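Local coordinates for putative cytidylyltransferase (Burkholderia pseudomallei, PDB 5X9Q), which transfers the adenylyl group of ATP to D-glycero-beta-D-manno-heptose 1-phosphate, yielding ADP-heptose and diphosphate in heptose biosynthesis, at the interface of chains A and B. Residues are numbered along the deposited sequence; one frame, centred on the assembly and turned at random. Chains: chain A/B, Putative cytidylyltransferase.

The three contacts illustrate how a symmetric pair can be held by one salt-bridge cluster used twice and by terminal helices that reach across. Contact 2 and contact 3 lie about 22 Å apart between their C-alpha centres and are largely twins: B:Arg50 in contact 2 and A:Arg50 in contact 3 meet the same four residues, A:Glu18, A:Glu91, A:Asp92 and A:Ala95 or their chain B copies. Contact 1 lies about 13 Å from contact 3, sharing A:Arg169 with it, and about 31 Å from contact 2. Helix 160-171 of chain A runs from the charged cluster to its end on chain B, which would suit a stable dimer.

Contact 1: the interface of chains A and B. Residues chain A 169, 172; chain B 23, 25-26.
A:Ser172 meets B:Thr23 and B:Asp25 where the C-terminal end of chain A, the last residue modelled there, lies against the start of helix 24-30 of the partner. It is a small example of a chain terminus resting on a neighbouring subunit. The CB of A:Ser172 packs alongside the threonine, 3.6 Å from B:Thr23 CB. One step further out, the hydroxyl OG of A:Ser172 comes within 2.9 Å of the hydroxyl OG1 of B:Thr23. Two hydroxyls can form a hydrogen bond, and either could donate, but OG1 also lies implausibly close to the serine CB, which makes this bond doubtful. With OG anti to the backbone N (chi1 175°), the serine tip is carried past the threonine towards B:Asp25. There A:Ser172 OG sits beside the aspartate CB and lies 3.2 Å from the carboxylate oxygen OD2 of B:Asp25, a close polar approach. Both branches of the threonine meet A:Ser172, the OG1 branch with the doubt just given, and the methyl CG2 also turns back towards the end of helix 160-171. B:Thr23 CG2 stands 3.5 Å from the backbone carbonyl O of A:Arg169 and 3.8 Å from A:Ser172 CB.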
# COMPACT_ATOMS: atom_id res chain seq x y z
N ARG A 169 -3.06 16.24 13.09
CA ARG A 169 -3.95 16.58 11.98
C ARG A 169 -5.00 17.60 12.38
O ARG A 169 -5.17 18.58 11.70
CB ARG A 169 -4.41 15.33 11.22
CG ARG A 169 -3.32 14.65 10.43
CD ARG A 169 -3.85 13.62 9.46
NE ARG A 169 -4.55 12.50 10.10
CZ ARG A 169 -3.93 11.42 10.55
NH1 ARG A 169 -2.62 11.33 10.41
NH2 ARG A 169 -4.60 10.45 11.13
N SER A 172 -4.31 21.59 12.35
CA SER A 172 -4.55 22.47 11.22
C SER A 172 -5.97 23.07 11.22
O SER A 172 -6.52 23.41 10.17
CB SER A 172 -4.23 21.76 9.91
OG SER A 172 -4.56 22.56 8.78
N THR B 23 -2.53 17.60 6.51
CA THR B 23 -3.53 18.56 6.05
C THR B 23 -2.94 19.56 5.06
O THR B 23 -1.73 19.80 5.05
CB THR B 23 -4.17 19.32 7.22
OG1 THR B 23 -3.19 20.18 7.82
CG2 THR B 23 -4.69 18.35 8.27
N ASP B 25 -2.95 22.78 4.98
CA ASP B 25 -2.26 23.93 5.56
C ASP B 25 -0.83 23.60 5.98
O ASP B 25 0.11 24.31 5.65
CB ASP B 25 -3.04 24.44 6.76
CG ASP B 25 -4.27 25.25 6.34
OD1 ASP B 25 -4.25 25.88 5.25
OD2 ASP B 25 -5.27 25.22 7.10
N ALA B 26 -0.68 22.48 6.69
CA ALA B 26 0.64 22.06 7.13
C ALA B 26 1.56 21.72 5.95
O ALA B 26 2.75 22.02 6.00
CB ALA B 26 0.53 20.88 8.08

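Contact 2: the interface of chains A and B. Residues chain A 17-18, 91-92, 95-96; chain B 50, 53-54.
B:Arg50 lies across helix 90-98 of chain A and offers its guanidinium edge-on to acidic groups, a compact case of one arginine gripping several carboxylates. B:Arg50 NH1 donates to the carboxylate oxygen OD1 of A:Asp92 at 2.6 Å, nearly in line with that oxygen's C-O bond and within the guanidinium plane. The two flat groups stand almost perpendicular, 86° apart. B:Arg50 NH2 donates to OE2 of A:Glu91 at 2.7 Å, on the anti side and tilted 31° out of the carboxylate plane; this glutamate is poorly ordered, so its exact pose deserves caution. A:Glu18 adds a looser salt bridge, its OE2 being 3.8 Å from B:Arg50 NH2. Over one guanidinium face, towards the rim, sits the methyl CB of A:Ala95, 3.5 Å above the plane. The arginine reaches this position as a straight rod, with CG anti to the backbone N (chi1 -173°) and the chain extended to NE. At its base, CD2 of A:Leu96 lies 3.5 Å from the backbone N of B:Arg50. One turn on, CG2 of B:Val53 lies 3.6 Å from CZ of A:Phe17, off the ring plane, while B:Val53 O is at the ring edge. Behind this shell, B:Ser54 OG bonds to the carbonyl O of B:Arg50 at 3.1 Å, within the same helix. B:Arg50 is the variable residue of the HxGH signature of nucleotidyltransferases and the first residue of helix 50-60, so the contact includes part of the catalytic motif itself.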
# COMPACT_ATOMS: atom_id res chain seq x y z
N PHE A 17 9.65 -1.31 -7.11
CA PHE A 17 9.42 -2.12 -5.94
C PHE A 17 9.52 -3.60 -6.26
O PHE A 17 9.65 -4.43 -5.36
CB PHE A 17 8.06 -1.79 -5.34
CG PHE A 17 6.91 -1.85 -6.33
CD1 PHE A 17 6.42 -3.06 -6.79
CD2 PHE A 17 6.30 -0.68 -6.77
CE1 PHE A 17 5.36 -3.11 -7.69
CE2 PHE A 17 5.23 -0.71 -7.65
CZ PHE A 17 4.76 -1.92 -8.12
N GLU A 18 9.48 -3.93 -7.55
CA GLU A 18 9.59 -5.32 -7.98
C GLU A 18 10.93 -5.97 -7.61
O GLU A 18 11.11 -7.17 -7.79
CB GLU A 18 9.35 -5.43 -9.49
CG GLU A 18 7.89 -5.40 -9.89
CD GLU A 18 7.69 -5.14 -11.37
OE1 GLU A 18 8.65 -5.36 -12.14
OE2 GLU A 18 6.59 -4.71 -11.76
N GLU A 91 0.77 -13.11 -8.85
CA GLU A 91 1.86 -12.20 -9.19
C GLU A 91 1.36 -10.82 -8.81
O GLU A 91 2.11 -9.99 -8.31
CB GLU A 91 2.26 -12.22 -10.67
CG GLU A 91 3.49 -11.34 -10.93
CD GLU A 91 3.69 -11.00 -12.40
OE1 GLU A 91 3.29 -11.82 -13.26
OE2 GLU A 91 4.22 -9.90 -12.69
N ASP A 92 0.08 -10.59 -9.01
CA ASP A 92 -0.51 -9.32 -8.66
C ASP A 92 -0.59 -9.12 -7.16
O ASP A 92 -0.30 -8.03 -6.67
CB ASP A 92 -1.88 -9.20 -9.33
CG ASP A 92 -1.77 -8.88 -10.81
OD1 ASP A 92 -0.64 -8.96 -11.36
OD2 ASP A 92 -2.81 -8.55 -11.43
N ALA A 95 2.91 -8.36 -6.10
CA ALA A 95 3.35 -7.03 -6.52
C ALA A 95 2.83 -5.92 -5.58
O ALA A 95 3.59 -5.00 -5.23
CB ALA A 95 2.92 -6.77 -7.96
N LEU A 96 1.57 -6.01 -5.17
CA LEU A 96 1.00 -5.03 -4.24
C LEU A 96 1.81 -4.98 -2.97
O LEU A 96 2.18 -3.90 -2.51
CB LEU A 96 -0.44 -5.36 -3.90
CG LEU A 96 -1.51 -4.56 -4.60
CD1 LEU A 96 -1.63 -3.23 -3.92
CD2 LEU A 96 -1.11 -4.40 -6.04
N ARG B 50 -2.80 -3.40 -8.90
CA ARG B 50 -1.45 -3.32 -9.41
C ARG B 50 -1.26 -2.15 -10.37
O ARG B 50 -0.18 -1.57 -10.42
CB ARG B 50 -1.08 -4.61 -10.11
CG ARG B 50 0.36 -4.67 -10.51
CD ARG B 50 0.63 -5.95 -11.20
NE ARG B 50 2.05 -6.15 -11.37
CZ ARG B 50 2.60 -7.33 -11.63
NH1 ARG B 50 1.83 -8.41 -11.75
NH2 ARG B 50 3.92 -7.43 -11.77
N VAL B 53 -0.48 1.01 -8.25
CA VAL B 53 0.85 1.13 -7.67
C VAL B 53 1.87 1.26 -8.77
O VAL B 53 2.88 1.93 -8.60
CB VAL B 53 1.21 -0.07 -6.74
CG1 VAL B 53 0.19 -0.16 -5.59
CG2 VAL B 53 1.29 -1.38 -7.51
N SER B 54 1.62 0.66 -9.92
CA SER B 54 2.55 0.85 -11.03
C SER B 54 2.54 2.29 -11.46
O SER B 54 3.60 2.89 -11.72
CB SER B 54 2.21 -0.05 -12.21
OG SER B 54 2.53 -1.39 -11.88

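Contact 3: the interface of chains A and B. Residues chain A 50, 162, 166, 169; chain B 18, 91-92, 95.
A:Arg50 enters an acidic cluster of B:Glu18, B:Glu91 and B:Asp92 in a charged, two-fold symmetric interface that probably helps to hold a homodimer together. In this cytidylyltransferase-like family the arginine fills the variable position of the HxGH motif. A:Arg50 NH1 donates to OD1 of B:Asp92 at 3.0 Å, with 158° at the hydrogen. A:Arg50 NH2 forms a salt bridge with OE2 of B:Glu18, also at 3.0 Å, though as a hydrogen bond it is weak and bent. Between these two, OE1 of B:Glu91 lies in the guanidinium plane, 3.5 Å from A:Arg50 NH2, while the CB of B:Ala95 covers one face. The glutamates also connect this cluster to helix 160-171 of chain A. The hydroxyl OG1 of A:Thr162 donates to B:Glu18 OE1 at 3.1 Å, using the syn lone pair; a chi1 of -165° points it away from its own amide N. One carboxylate thereby joins a threonine and an arginine of the same partner. B:Glu91 OE2 turns to A:Arg169, whose NH2 stands 3.7 Å away in a looser salt bridge. The A:Arg169 chain bends at chi3 (-63°) and folds its guanidinium over A:Lys166, whose CA lies 3.5 Å above the centre of that plane. A:Lys166 NZ, 4.5 Å from OE2 of B:Glu91, may add favourable charge.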
# COMPACT_ATOMS: atom_id res chain seq x y z
N ARG A 50 -6.64 -1.81 5.40
CA ARG A 50 -5.85 -1.09 6.39
C ARG A 50 -5.28 -1.98 7.50
O ARG A 50 -4.21 -1.70 8.03
CB ARG A 50 -6.69 0.03 6.99
CG ARG A 50 -5.90 0.95 7.88
CD ARG A 50 -6.78 2.00 8.47
NE ARG A 50 -5.97 2.98 9.17
CZ ARG A 50 -6.39 4.19 9.51
NH1 ARG A 50 -7.64 4.57 9.22
NH2 ARG A 50 -5.57 5.02 10.14
N THR A 162 -0.62 6.08 16.24
CA THR A 162 -1.77 6.69 15.58
C THR A 162 -2.42 7.93 16.20
O THR A 162 -2.64 8.94 15.53
CB THR A 162 -2.86 5.63 15.35
OG1 THR A 162 -3.82 6.13 14.41
CG2 THR A 162 -3.55 5.28 16.65
N LYS A 166 -2.46 11.96 14.20
CA LYS A 166 -3.76 12.53 13.86
C LYS A 166 -4.08 13.69 14.78
O LYS A 166 -4.79 14.63 14.39
CB LYS A 166 -4.88 11.51 14.10
CG LYS A 166 -6.27 12.11 14.11
CD LYS A 166 -7.29 11.13 14.66
CE LYS A 166 -8.68 11.40 14.10
NZ LYS A 166 -9.65 10.33 14.48
N ARG A 169 -3.06 16.24 13.09
CA ARG A 169 -3.95 16.58 11.98
C ARG A 169 -5.00 17.60 12.38
O ARG A 169 -5.17 18.58 11.70
CB ARG A 169 -4.41 15.33 11.22
CG ARG A 169 -3.32 14.65 10.43
CD ARG A 169 -3.85 13.62 9.46
NE ARG A 169 -4.55 12.50 10.10
CZ ARG A 169 -3.93 11.42 10.55
NH1 ARG A 169 -2.62 11.33 10.41
NH2 ARG A 169 -4.60 10.45 11.13
N GLU B 18 2.10 6.63 8.70
CA GLU B 18 1.09 7.66 8.93
C GLU B 18 1.70 9.06 8.99
O GLU B 18 0.98 10.05 9.05
CB GLU B 18 0.31 7.37 10.21
CG GLU B 18 -0.57 6.13 10.14
CD GLU B 18 -1.76 6.20 11.07
OE1 GLU B 18 -1.56 6.14 12.30
OE2 GLU B 18 -2.90 6.31 10.57
N GLU B 91 -10.15 8.00 5.32
CA GLU B 91 -8.92 7.79 6.08
C GLU B 91 -8.30 6.43 5.76
O GLU B 91 -7.08 6.29 5.82
CB GLU B 91 -9.12 7.97 7.58
CG GLU B 91 -8.10 8.99 8.10
CD GLU B 91 -7.93 9.01 9.61
OE1 GLU B 91 -7.48 7.99 10.17
OE2 GLU B 91 -8.22 10.07 10.22
N ASP B 92 -9.11 5.44 5.41
CA ASP B 92 -8.57 4.12 5.06
C ASP B 92 -7.91 4.17 3.68
O ASP B 92 -6.87 3.54 3.45
CB ASP B 92 -9.66 3.04 5.07
CG ASP B 92 -10.04 2.59 6.49
OD1 ASP B 92 -9.70 3.31 7.45
OD2 ASP B 92 -10.64 1.49 6.63
N ALA B 95 -4.66 6.01 4.23
CA ALA B 95 -3.71 5.13 4.90
C ALA B 95 -3.09 4.09 3.95
O ALA B 95 -1.90 3.82 4.02
CB ALA B 95 -4.38 4.42 6.08